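Local coordinates for glutathione S-transferase (Natrialba magadii ATCC 43099, PDB 6GZF), which probably catalyses glutathione-dependent transferase or reductase chemistry, as a Xi-class glutathione transferase of the glutathionyl-hydroquinone reductase type, at residues A[47-50]-A[55-58]; A[87-92]-A[98-103]; A[227-232]-A[275-280]; A[296-301]-A[309-314]. All coordinates share one frame; numbering follows the deposited sequence.

Contact 1 (A[47-50]-A[55-58])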
# COMPACT_ATOMS: atom_id res chain seq x y z
N ALA A 47 -34.82 11.84 32.91
CA ALA A 47 -33.66 12.15 32.08
C ALA A 47 -33.83 13.44 31.28
O ALA A 47 -34.94 13.83 30.93
CB ALA A 47 -33.36 10.99 31.14
N ARG A 48 -32.70 14.08 31.00
CA ARG A 48 -32.68 15.33 30.24
C ARG A 48 -33.05 15.09 28.78
O ARG A 48 -34.02 15.66 28.28
CB ARG A 48 -31.29 15.96 30.34
CG ARG A 48 -31.10 17.25 29.56
CD ARG A 48 -29.71 17.81 29.81
NE ARG A 48 -29.36 18.88 28.88
CZ ARG A 48 -28.16 19.46 28.84
NH1 ARG A 48 -27.92 20.43 27.97
NH2 ARG A 48 -27.21 19.07 29.67
N PHE A 49 -32.27 14.26 28.10
CA PHE A 49 -32.55 13.91 26.71
C PHE A 49 -33.34 12.61 26.62
O PHE A 49 -32.77 11.52 26.65
CB PHE A 49 -31.25 13.79 25.91
CG PHE A 49 -30.39 15.02 25.95
CD1 PHE A 49 -30.64 16.08 25.09
CD2 PHE A 49 -29.34 15.11 26.84
CE1 PHE A 49 -29.85 17.21 25.13
CE2 PHE A 49 -28.54 16.24 26.88
CZ PHE A 49 -28.80 17.29 26.02
N GLN A 50 -34.66 12.74 26.52
CA GLN A 50 -35.53 11.58 26.36
C GLN A 50 -35.70 11.25 24.88
O GLN A 50 -35.67 12.14 24.04
CB GLN A 50 -36.89 11.84 27.02
CG GLN A 50 -37.02 11.22 28.40
CD GLN A 50 -38.00 11.97 29.28
OE1 GLN A 50 -39.13 11.53 29.49
NE2 GLN A 50 -37.56 13.10 29.82
N ARG A 55 -36.77 14.24 16.76
CA ARG A 55 -36.04 15.22 17.56
C ARG A 55 -34.54 15.23 17.27
O ARG A 55 -33.96 16.29 17.03
CB ARG A 55 -36.28 14.94 19.04
CG ARG A 55 -35.58 15.92 19.96
CD ARG A 55 -35.80 15.57 21.42
NE ARG A 55 -35.06 16.45 22.31
CZ ARG A 55 -35.08 16.37 23.63
NH1 ARG A 55 -35.82 15.44 24.23
NH2 ARG A 55 -34.37 17.22 24.36
N TYR A 56 -33.92 14.06 17.30
CA TYR A 56 -32.46 13.97 17.22
C TYR A 56 -31.96 13.83 15.78
O TYR A 56 -32.50 13.05 14.99
CB TYR A 56 -31.96 12.81 18.07
CG TYR A 56 -32.38 12.91 19.52
CD1 TYR A 56 -31.67 13.70 20.42
CD2 TYR A 56 -33.49 12.23 19.99
CE1 TYR A 56 -32.05 13.80 21.74
CE2 TYR A 56 -33.88 12.32 21.32
CZ TYR A 56 -33.16 13.11 22.19
OH TYR A 56 -33.54 13.21 23.51
N HIS A 57 -30.91 14.58 15.46
CA HIS A 57 -30.34 14.58 14.12
C HIS A 57 -28.91 14.02 14.14
O HIS A 57 -28.17 14.23 15.10
CB HIS A 57 -30.35 16.00 13.54
CG HIS A 57 -29.98 16.06 12.09
ND1 HIS A 57 -30.80 15.57 11.09
CD2 HIS A 57 -28.90 16.57 11.46
CE1 HIS A 57 -30.23 15.76 9.92
NE2 HIS A 57 -29.07 16.37 10.11
N LEU A 58 -28.54 13.32 13.07
CA LEU A 58 -27.24 12.65 13.01
C LEU A 58 -26.37 13.18 11.88
O LEU A 58 -26.82 13.31 10.74
CB LEU A 58 -27.44 11.14 12.86
CG LEU A 58 -26.19 10.28 12.68
CD1 LEU A 58 -25.30 10.34 13.91
CD2 LEU A 58 -26.57 8.84 12.37
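Phe49 and Tyr56 mark the approach of the two backbones, their CA atoms 9.5 Å apart, and no main-chain hydrogen bond joins segment 47-50, an irregular loop, to segment 55-58, which enters strand 56-60. Side chains from the strand end bridge the gap. Tyr56 makes the polar link: with CG anti to its carbonyl carbon (chi1 -57°), the ring brings OH to Gln50 O, which sits at the ring edge, in plane. The hydroxyl donates to this oxygen, though the modelled separation is implausibly short, so its exact length is doubtful. Phe49 CB lies 3.4 Å from Tyr56 OH. A phenylalanine in place of Tyr56 would probably leave the Gln50 carbonyl without this donor and the loop less firmly tied to the strand. Arg55 runs extended beside the tyrosine, its CD 3.6 Å above the Tyr56 ring plane; its guanidinium, turned 42° from the Phe49 ring, puts NH2 4.0 Å from Phe49 CD1, while NE pairs with Asp139. On the loop, Gln50 NE2 donates to Ala47 O at 2.9 Å. Far from the predicted active site, these contacts lay the N-terminal loop against the start of an inner strand of the thioredoxin-like sheet characteristic of glutathione transferases.

Contact 2 (A[87-92]-A[98-103])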
# COMPACT_ATOMS: atom_id res chain seq x y z
N VAL A 87 -25.22 14.02 5.48
CA VAL A 87 -23.95 13.45 5.05
C VAL A 87 -22.98 14.53 4.57
O VAL A 87 -23.26 15.25 3.61
CB VAL A 87 -24.14 12.43 3.92
CG1 VAL A 87 -22.80 11.83 3.52
CG2 VAL A 87 -25.11 11.34 4.36
N VAL A 88 -21.84 14.63 5.25
CA VAL A 88 -20.85 15.65 4.93
C VAL A 88 -19.98 15.23 3.74
O VAL A 88 -19.95 14.06 3.36
CB VAL A 88 -19.93 15.94 6.13
CG1 VAL A 88 -20.76 16.38 7.33
CG2 VAL A 88 -19.11 14.72 6.48
N ASP A 89 -19.29 16.21 3.16
CA ASP A 89 -18.39 15.98 2.04
C ASP A 89 -17.25 15.04 2.44
O ASP A 89 -16.53 15.32 3.40
CB ASP A 89 -17.84 17.32 1.54
CG ASP A 89 -17.17 17.23 0.17
OD1 ASP A 89 -16.80 16.13 -0.26
OD2 ASP A 89 -17.01 18.29 -0.47
N PRO A 90 -17.09 13.93 1.70
CA PRO A 90 -15.98 13.00 1.93
C PRO A 90 -14.61 13.67 1.77
O PRO A 90 -13.65 13.25 2.40
CB PRO A 90 -16.19 11.92 0.86
CG PRO A 90 -17.10 12.54 -0.15
CD PRO A 90 -17.99 13.44 0.65
N TYR A 91 -14.54 14.70 0.93
CA TYR A 91 -13.32 15.49 0.81
C TYR A 91 -13.34 16.65 1.79
O TYR A 91 -14.36 17.32 1.94
CB TYR A 91 -13.13 16.01 -0.62
CG TYR A 91 -11.89 16.87 -0.79
CD1 TYR A 91 -10.66 16.29 -1.09
CD2 TYR A 91 -11.95 18.25 -0.65
CE1 TYR A 91 -9.53 17.07 -1.23
CE2 TYR A 91 -10.82 19.03 -0.79
CZ TYR A 91 -9.61 18.44 -1.09
OH TYR A 91 -8.49 19.21 -1.23
N ARG A 92 -12.21 16.88 2.45
CA ARG A 92 -12.09 17.99 3.39
C ARG A 92 -10.68 18.57 3.37
O ARG A 92 -9.73 17.88 3.02
CB ARG A 92 -12.46 17.54 4.80
CG ARG A 92 -11.56 16.46 5.36
CD ARG A 92 -11.62 16.46 6.88
NE ARG A 92 -11.04 15.24 7.45
CZ ARG A 92 -11.16 14.90 8.73
NH1 ARG A 92 -11.85 15.67 9.56
NH2 ARG A 92 -10.61 13.78 9.17
N GLN A 98 -16.94 19.53 5.66
CA GLN A 98 -17.78 20.54 5.01
C GLN A 98 -19.02 19.93 4.38
O GLN A 98 -19.10 18.72 4.17
CB GLN A 98 -16.98 21.30 3.95
CG GLN A 98 -16.60 20.46 2.74
CD GLN A 98 -15.80 21.25 1.72
OE1 GLN A 98 -15.46 22.41 1.95
NE2 GLN A 98 -15.49 20.62 0.59
N PHE A 99 -20.00 20.78 4.09
CA PHE A 99 -21.24 20.34 3.45
C PHE A 99 -21.26 20.72 1.98
O PHE A 99 -21.14 21.90 1.63
CB PHE A 99 -22.45 20.93 4.17
CG PHE A 99 -22.64 20.40 5.57
CD1 PHE A 99 -22.00 21.00 6.64
CD2 PHE A 99 -23.46 19.31 5.81
CE1 PHE A 99 -22.18 20.52 7.92
CE2 PHE A 99 -23.64 18.83 7.08
CZ PHE A 99 -22.99 19.43 8.15
N THR A 100 -21.41 19.72 1.12
CA THR A 100 -21.46 19.93 -0.32
C THR A 100 -22.62 19.14 -0.92
O THR A 100 -22.43 18.04 -1.44
CB THR A 100 -20.14 19.51 -1.00
OG1 THR A 100 -19.03 20.01 -0.24
CG2 THR A 100 -20.07 20.04 -2.42
N PRO A 101 -23.83 19.71 -0.84
CA PRO A 101 -25.08 19.01 -1.18
C PRO A 101 -25.17 18.55 -2.63
O PRO A 101 -25.80 17.53 -2.90
CB PRO A 101 -26.16 20.06 -0.87
CG PRO A 101 -25.46 21.37 -0.99
CD PRO A 101 -24.07 21.12 -0.48
N GLU A 102 -24.56 19.30 -3.55
CA GLU A 102 -24.62 18.94 -4.96
C GLU A 102 -23.82 17.68 -5.26
O GLU A 102 -24.10 16.96 -6.22
CB GLU A 102 -24.12 20.10 -5.83
CG GLU A 102 -22.66 20.48 -5.60
CD GLU A 102 -22.50 21.65 -4.66
OE1 GLU A 102 -23.37 21.82 -3.78
OE2 GLU A 102 -21.51 22.39 -4.79
N LYS A 103 -22.83 17.40 -4.41
CA LYS A 103 -21.97 16.24 -4.60
C LYS A 103 -22.73 14.94 -4.32
O LYS A 103 -23.56 14.88 -3.41
CB LYS A 103 -20.74 16.34 -3.69
CG LYS A 103 -19.63 15.36 -4.03
CD LYS A 103 -18.35 15.72 -3.29
CE LYS A 103 -17.21 14.78 -3.65
NZ LYS A 103 -15.94 15.17 -3.00
O HOH W 1 -22.45 17.56 2.14
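Val88 CG1 sits over one face of the Phe99 ring, 4.1 Å from the centroid and 26° off the normal, a CH-pi contact made by a methyl offset toward the rim. At the edge of the Tyr91 ring, near its plane, is Gln98 NE2. The most heavily used flat group is the Asp89 carboxylate. Gln98 NE2 and Thr100 OG1 donate to its OD2 from opposite faces, at 3.0 Å from Gln98 NE2 and 2.7 Å from Thr100 OG1, the hydroxyl coming on the anti side. The Gln98 amide runs alongside the carboxylate and points the same way, the two planes 27° apart. Asp89 OD1 takes two further donors: Lys103 NZ, in a salt bridge of 3.0 Å along the syn lone pair, and Tyr91 N, which meets OD1 from above the plane at 2.9 Å and closes an Asx turn. CG anti to the backbone N (chi1 -166°) turns the carboxylate toward all three side-chain donors. The backbones are joined directly by a nearly straight bond from Asp89 N to Gln98 O (2.7 Å), and one water links Val87 O with Thr100 N. Outside the pair, Lys103 NZ also bridges to Glu295 on helix 290-299, while the Val88 side chain neighbours Trp97 and Val134, predicted glutathione-binding residues. Four donors on one buried carboxylate, one of them a cation, would favour its ionised form and fix its rotation, so that Asp89 ties together both limbs of the loop that follows strand 84-87.

Contact 3 (A[227-232]-A[275-280]); sequences DQRYLA and LRDLYQ
Arg229 and Asp277 make the close part of this contact, a salt bridge in which the arginine grips the carboxylate side-on with two nitrogens. Arg229 NE donates to Asp277 OD2 at 2.8 Å and Arg229 NH2 to Asp277 OD1 at 2.9 Å, each on the syn lone pair of its oxygen; a weak third bond runs from NH2 to OD2. Guanidinium and carboxylate are nearly coplanar, 22° apart, although the two side chains cross at about a right angle. The arginine gets there by an extended chain that leaves the backbone with CG anti to N (chi1 179°). Its CG lies 3.6 Å above the Tyr230 ring plane, over the centre, so the neighbouring ring supports the aliphatic part.

Elsewhere the fit is looser. Tyr230 CE1 comes no nearer than 4.1 Å to Leu278 CD2, and little more than 150 Å² is buried altogether. A water donates both to Arg229 O and to Asp277 OD2, filling in where the loop backbone stands back from the helix. Arg324 also donates to Arg229 O, bringing the C-terminal tail to the same place.

Were Arg229 replaced by an alanine, the buried Asp277 carboxylate would probably lose its cationic mate, and the Tyr230 ring face the CG packed over its centre. Since Asp277 lies near the C-terminal end of helix 271-279, where a negative charge is expected to be unfavourable, the arginine is likely to offset that cost and to favour the ionised carboxylate.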
# COMPACT_ATOMS: atom_id res chain seq x y z
N ASP A 227 -15.56 -21.49 14.67
CA ASP A 227 -16.54 -22.39 15.27
C ASP A 227 -17.77 -21.66 15.80
O ASP A 227 -18.68 -22.28 16.34
CB ASP A 227 -15.89 -23.20 16.40
CG ASP A 227 -14.67 -23.98 15.93
OD1 ASP A 227 -14.83 -24.91 15.11
OD2 ASP A 227 -13.55 -23.64 16.37
N GLN A 228 -17.79 -20.34 15.63
CA GLN A 228 -18.96 -19.55 15.98
C GLN A 228 -19.20 -18.47 14.92
O GLN A 228 -18.26 -17.85 14.43
CB GLN A 228 -18.81 -18.92 17.37
CG GLN A 228 -17.62 -17.99 17.53
CD GLN A 228 -17.26 -17.74 18.98
OE1 GLN A 228 -16.95 -18.67 19.72
NE2 GLN A 228 -17.33 -16.48 19.39
N ARG A 229 -20.46 -18.27 14.56
CA ARG A 229 -20.82 -17.40 13.45
C ARG A 229 -20.42 -15.95 13.68
O ARG A 229 -19.87 -15.30 12.79
CB ARG A 229 -22.32 -17.48 13.16
CG ARG A 229 -22.75 -16.59 12.01
CD ARG A 229 -24.19 -16.86 11.59
NE ARG A 229 -24.55 -16.08 10.41
CZ ARG A 229 -25.65 -16.27 9.69
NH1 ARG A 229 -26.51 -17.22 10.03
NH2 ARG A 229 -25.89 -15.51 8.63
N TYR A 230 -20.70 -15.43 14.87
CA TYR A 230 -20.40 -14.04 15.18
C TYR A 230 -19.39 -13.94 16.32
O TYR A 230 -19.00 -14.95 16.91
CB TYR A 230 -21.68 -13.29 15.53
CG TYR A 230 -22.73 -13.35 14.43
CD1 TYR A 230 -22.50 -12.78 13.19
CD2 TYR A 230 -23.94 -13.99 14.64
CE1 TYR A 230 -23.45 -12.83 12.19
CE2 TYR A 230 -24.90 -14.05 13.65
CZ TYR A 230 -24.65 -13.47 12.42
OH TYR A 230 -25.60 -13.53 11.42
N LEU A 231 -18.96 -12.71 16.61
CA LEU A 231 -17.91 -12.48 17.60
C LEU A 231 -18.33 -12.92 19.00
O LEU A 231 -17.57 -13.60 19.69
CB LEU A 231 -17.52 -11.00 17.62
CG LEU A 231 -16.80 -10.50 16.36
CD1 LEU A 231 -16.47 -9.02 16.48
CD2 LEU A 231 -15.54 -11.31 16.12
N ALA A 232 -19.54 -12.55 19.40
CA ALA A 232 -20.08 -13.00 20.68
C ALA A 232 -20.71 -14.38 20.52
O ALA A 232 -21.28 -14.93 21.46
CB ALA A 232 -21.10 -12.01 21.22
N LEU A 275 -17.03 -11.26 6.89
CA LEU A 275 -17.27 -9.93 6.34
C LEU A 275 -18.35 -9.96 5.27
O LEU A 275 -19.17 -9.05 5.18
CB LEU A 275 -15.97 -9.35 5.77
CG LEU A 275 -16.06 -7.99 5.08
CD1 LEU A 275 -16.58 -6.93 6.03
CD2 LEU A 275 -14.70 -7.59 4.52
N ARG A 276 -18.35 -11.02 4.47
CA ARG A 276 -19.39 -11.20 3.46
C ARG A 276 -20.73 -11.49 4.12
O ARG A 276 -21.78 -11.08 3.62
CB ARG A 276 -19.02 -12.34 2.50
CG ARG A 276 -18.08 -11.91 1.37
CD ARG A 276 -17.75 -13.07 0.44
NE ARG A 276 -16.80 -14.00 1.03
CZ ARG A 276 -16.98 -15.32 1.10
NH1 ARG A 276 -18.09 -15.86 0.63
NH2 ARG A 276 -16.05 -16.09 1.65
N ASP A 277 -20.69 -12.19 5.25
CA ASP A 277 -21.91 -12.51 5.99
C ASP A 277 -22.54 -11.25 6.59
O ASP A 277 -23.76 -11.15 6.70
CB ASP A 277 -21.61 -13.53 7.09
CG ASP A 277 -22.87 -14.13 7.69
OD1 ASP A 277 -23.95 -13.97 7.08
OD2 ASP A 277 -22.78 -14.76 8.76
N LEU A 278 -21.69 -10.30 6.97
CA LEU A 278 -22.17 -9.04 7.55
C LEU A 278 -22.66 -8.08 6.47
O LEU A 278 -23.71 -7.45 6.62
CB LEU A 278 -21.07 -8.37 8.37
CG LEU A 278 -20.53 -9.15 9.57
CD1 LEU A 278 -19.53 -8.30 10.34
CD2 LEU A 278 -21.67 -9.59 10.47
N TYR A 279 -21.89 -7.98 5.39
CA TYR A 279 -22.23 -7.10 4.27
C TYR A 279 -23.60 -7.44 3.68
O TYR A 279 -24.33 -6.55 3.25
CB TYR A 279 -21.15 -7.20 3.18
CG TYR A 279 -21.31 -6.23 2.03
CD1 TYR A 279 -22.13 -6.54 0.95
CD2 TYR A 279 -20.63 -5.02 2.01
CE1 TYR A 279 -22.27 -5.66 -0.12
CE2 TYR A 279 -20.76 -4.14 0.95
CZ TYR A 279 -21.59 -4.47 -0.11
OH TYR A 279 -21.72 -3.59 -1.16
N GLN A 280 -23.93 -8.73 3.69
CA GLN A 280 -25.16 -9.20 3.06
C GLN A 280 -26.34 -9.23 4.04
O GLN A 280 -27.46 -9.56 3.65
CB GLN A 280 -24.94 -10.59 2.46
CG GLN A 280 -23.90 -10.61 1.36
CD GLN A 280 -23.49 -12.01 0.96
OE1 GLN A 280 -24.17 -12.98 1.30
NE2 GLN A 280 -22.38 -12.12 0.24
O HOH W 2 -20.27 -14.79 10.04

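Contact 4 (A[296-301]-A[309-314]); sequences HYYTTH and IVARGP
Tyr298 makes most of the apolar contact, laying one ring face against the backbone that runs from Val310 into Ala311. Ala311 N is 3.7 Å above the ring plane, over its centre, and Ala311 CB reaches the phenol end, 3.5 Å from both Tyr298 CE1 and Tyr298 CZ. With CG anti to the carbonyl carbon (chi1 -77°), the ring extends from the last turn of helix 290-299 along the extended loop run 309-311. Closer to the helix, Val310 CG2 meets two side chains: Thr299 CG2 at 3.7 Å, methyl to methyl, and Tyr298 CB at 4.0 Å. The two backbones come close here, Tyr298 CA lying 5.2 Å from Val310 CA.

No hydrogen bond crosses directly between the segments; polar links run through neighbouring residues. Asn305 ND2, in the connecting loop, donates to both Tyr298 O and Ile309 O and so links the two. The Tyr298 hydroxyl bonds to Asn252 O, and Thr299 OG1 to Glu295 O within the helix.

Intersubunit bonds hold the backbone of segment 309-314: Val310 N to Gln204, Arg312 N to Tyr207 and Gly313 N to Asn261, all three partners on the second subunit. The contact thus folds the C-terminal extension back over the last helix of the GST helical domain and into the dimer interface, beside Tyr297, which is predicted to lower the pKa of the active-site cysteine and bonds to Tyr196.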
# COMPACT_ATOMS: atom_id res chain seq x y z
N HIS A 296 -11.91 9.82 0.23
CA HIS A 296 -11.46 10.48 1.45
C HIS A 296 -10.03 10.12 1.79
O HIS A 296 -9.16 10.98 1.85
CB HIS A 296 -12.38 10.13 2.62
CG HIS A 296 -11.91 10.66 3.94
ND1 HIS A 296 -12.12 11.97 4.33
CD2 HIS A 296 -11.25 10.06 4.95
CE1 HIS A 296 -11.60 12.15 5.53
NE2 HIS A 296 -11.07 11.01 5.93
N TYR A 297 -9.77 8.84 2.01
CA TYR A 297 -8.48 8.41 2.52
C TYR A 297 -7.32 8.66 1.56
O TYR A 297 -6.19 8.87 1.99
CB TYR A 297 -8.53 6.93 2.89
CG TYR A 297 -9.29 6.67 4.17
CD1 TYR A 297 -10.68 6.62 4.17
CD2 TYR A 297 -8.62 6.49 5.37
CE1 TYR A 297 -11.38 6.39 5.34
CE2 TYR A 297 -9.32 6.26 6.54
CZ TYR A 297 -10.69 6.21 6.52
OH TYR A 297 -11.39 5.99 7.68
N TYR A 298 -7.59 8.66 0.26
CA TYR A 298 -6.52 8.80 -0.73
C TYR A 298 -6.26 10.24 -1.16
O TYR A 298 -5.20 10.53 -1.72
CB TYR A 298 -6.82 7.94 -1.96
CG TYR A 298 -6.54 6.46 -1.75
CD1 TYR A 298 -5.24 5.97 -1.74
CD2 TYR A 298 -7.59 5.56 -1.58
CE1 TYR A 298 -4.99 4.63 -1.55
CE2 TYR A 298 -7.34 4.21 -1.39
CZ TYR A 298 -6.04 3.75 -1.38
OH TYR A 298 -5.79 2.41 -1.19
N THR A 299 -7.20 11.15 -0.91
CA THR A 299 -7.04 12.54 -1.35
C THR A 299 -7.09 13.57 -0.23
O THR A 299 -6.87 14.76 -0.47
CB THR A 299 -8.11 12.92 -2.40
OG1 THR A 299 -9.37 13.12 -1.74
CG2 THR A 299 -8.25 11.85 -3.46
N THR A 300 -7.37 13.14 1.00
CA THR A 300 -7.50 14.06 2.12
C THR A 300 -6.24 14.02 2.99
O THR A 300 -5.99 14.92 3.80
CB THR A 300 -8.79 13.73 2.95
OG1 THR A 300 -9.91 14.40 2.36
CG2 THR A 300 -8.70 14.14 4.41
N HIS A 301 -5.40 13.02 2.77
CA HIS A 301 -4.15 12.87 3.52
C HIS A 301 -2.92 13.20 2.67
O HIS A 301 -2.37 12.33 2.01
CB HIS A 301 -4.03 11.45 4.07
CG HIS A 301 -5.15 11.05 4.98
ND1 HIS A 301 -5.32 9.76 5.42
CD2 HIS A 301 -6.15 11.77 5.53
CE1 HIS A 301 -6.38 9.70 6.21
NE2 HIS A 301 -6.90 10.91 6.29
N ILE A 309 -3.62 10.35 -5.34
CA ILE A 309 -4.09 9.39 -6.31
C ILE A 309 -4.93 8.30 -5.65
O ILE A 309 -4.46 7.62 -4.74
CB ILE A 309 -2.93 8.72 -7.08
CG1 ILE A 309 -2.19 9.76 -7.93
CG2 ILE A 309 -3.44 7.59 -7.95
CD1 ILE A 309 -3.09 10.48 -8.91
N VAL A 310 -6.17 8.15 -6.10
CA VAL A 310 -7.04 7.10 -5.58
C VAL A 310 -6.64 5.75 -6.15
O VAL A 310 -6.83 5.49 -7.34
CB VAL A 310 -8.52 7.38 -5.91
CG1 VAL A 310 -9.39 6.23 -5.42
CG2 VAL A 310 -8.96 8.69 -5.29
N ALA A 311 -6.08 4.89 -5.30
CA ALA A 311 -5.67 3.56 -5.73
C ALA A 311 -6.88 2.73 -6.15
O ALA A 311 -7.98 2.93 -5.64
CB ALA A 311 -4.90 2.86 -4.61
N ARG A 312 -6.66 1.81 -7.07
CA ARG A 312 -7.74 1.00 -7.62
C ARG A 312 -8.27 -0.01 -6.61
O ARG A 312 -9.47 -0.08 -6.35
CB ARG A 312 -7.28 0.29 -8.89
CG ARG A 312 -8.30 -0.67 -9.48
CD ARG A 312 -7.85 -1.17 -10.84
NE ARG A 312 -8.83 -2.05 -11.45
CZ ARG A 312 -8.78 -2.47 -12.71
NH1 ARG A 312 -7.78 -2.08 -13.50
NH2 ARG A 312 -9.72 -3.27 -13.19
N GLY A 313 -7.37 -0.81 -6.05
CA GLY A 313 -7.75 -1.81 -5.07
C GLY A 313 -8.25 -3.09 -5.72
O GLY A 313 -8.43 -3.14 -6.93
N PRO A 314 -8.49 -4.12 -4.90
CA PRO A 314 -8.93 -5.44 -5.37
C PRO A 314 -10.37 -5.43 -5.89
O PRO A 314 -11.14 -4.53 -5.56
CB PRO A 314 -8.83 -6.32 -4.12
CG PRO A 314 -7.97 -5.56 -3.16
CD PRO A 314 -8.24 -4.12 -3.45

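In the fold
The contacts follow one another along the chain without overlap. Contacts 1 and 2, with centres about 25 Å apart, belong to the thioredoxin-like part and flank neighbouring parallel strands: contact 1 leads into strand 56-60, contact 2 leaves strand 84-87. Contacts 3 and 4, about 27 Å apart, belong to the helical part, on the successive helices 271-279 and 290-299. Contacts 1 and 4 lie on opposite sides of the chain's centre, about 36 Å apart. Only contacts 2 and 4 touch, through a probable hydrogen bond from His296 ND1 to Pro90 O (2.8 Å), which joins the two parts of the fold near predicted glutathione-site residues.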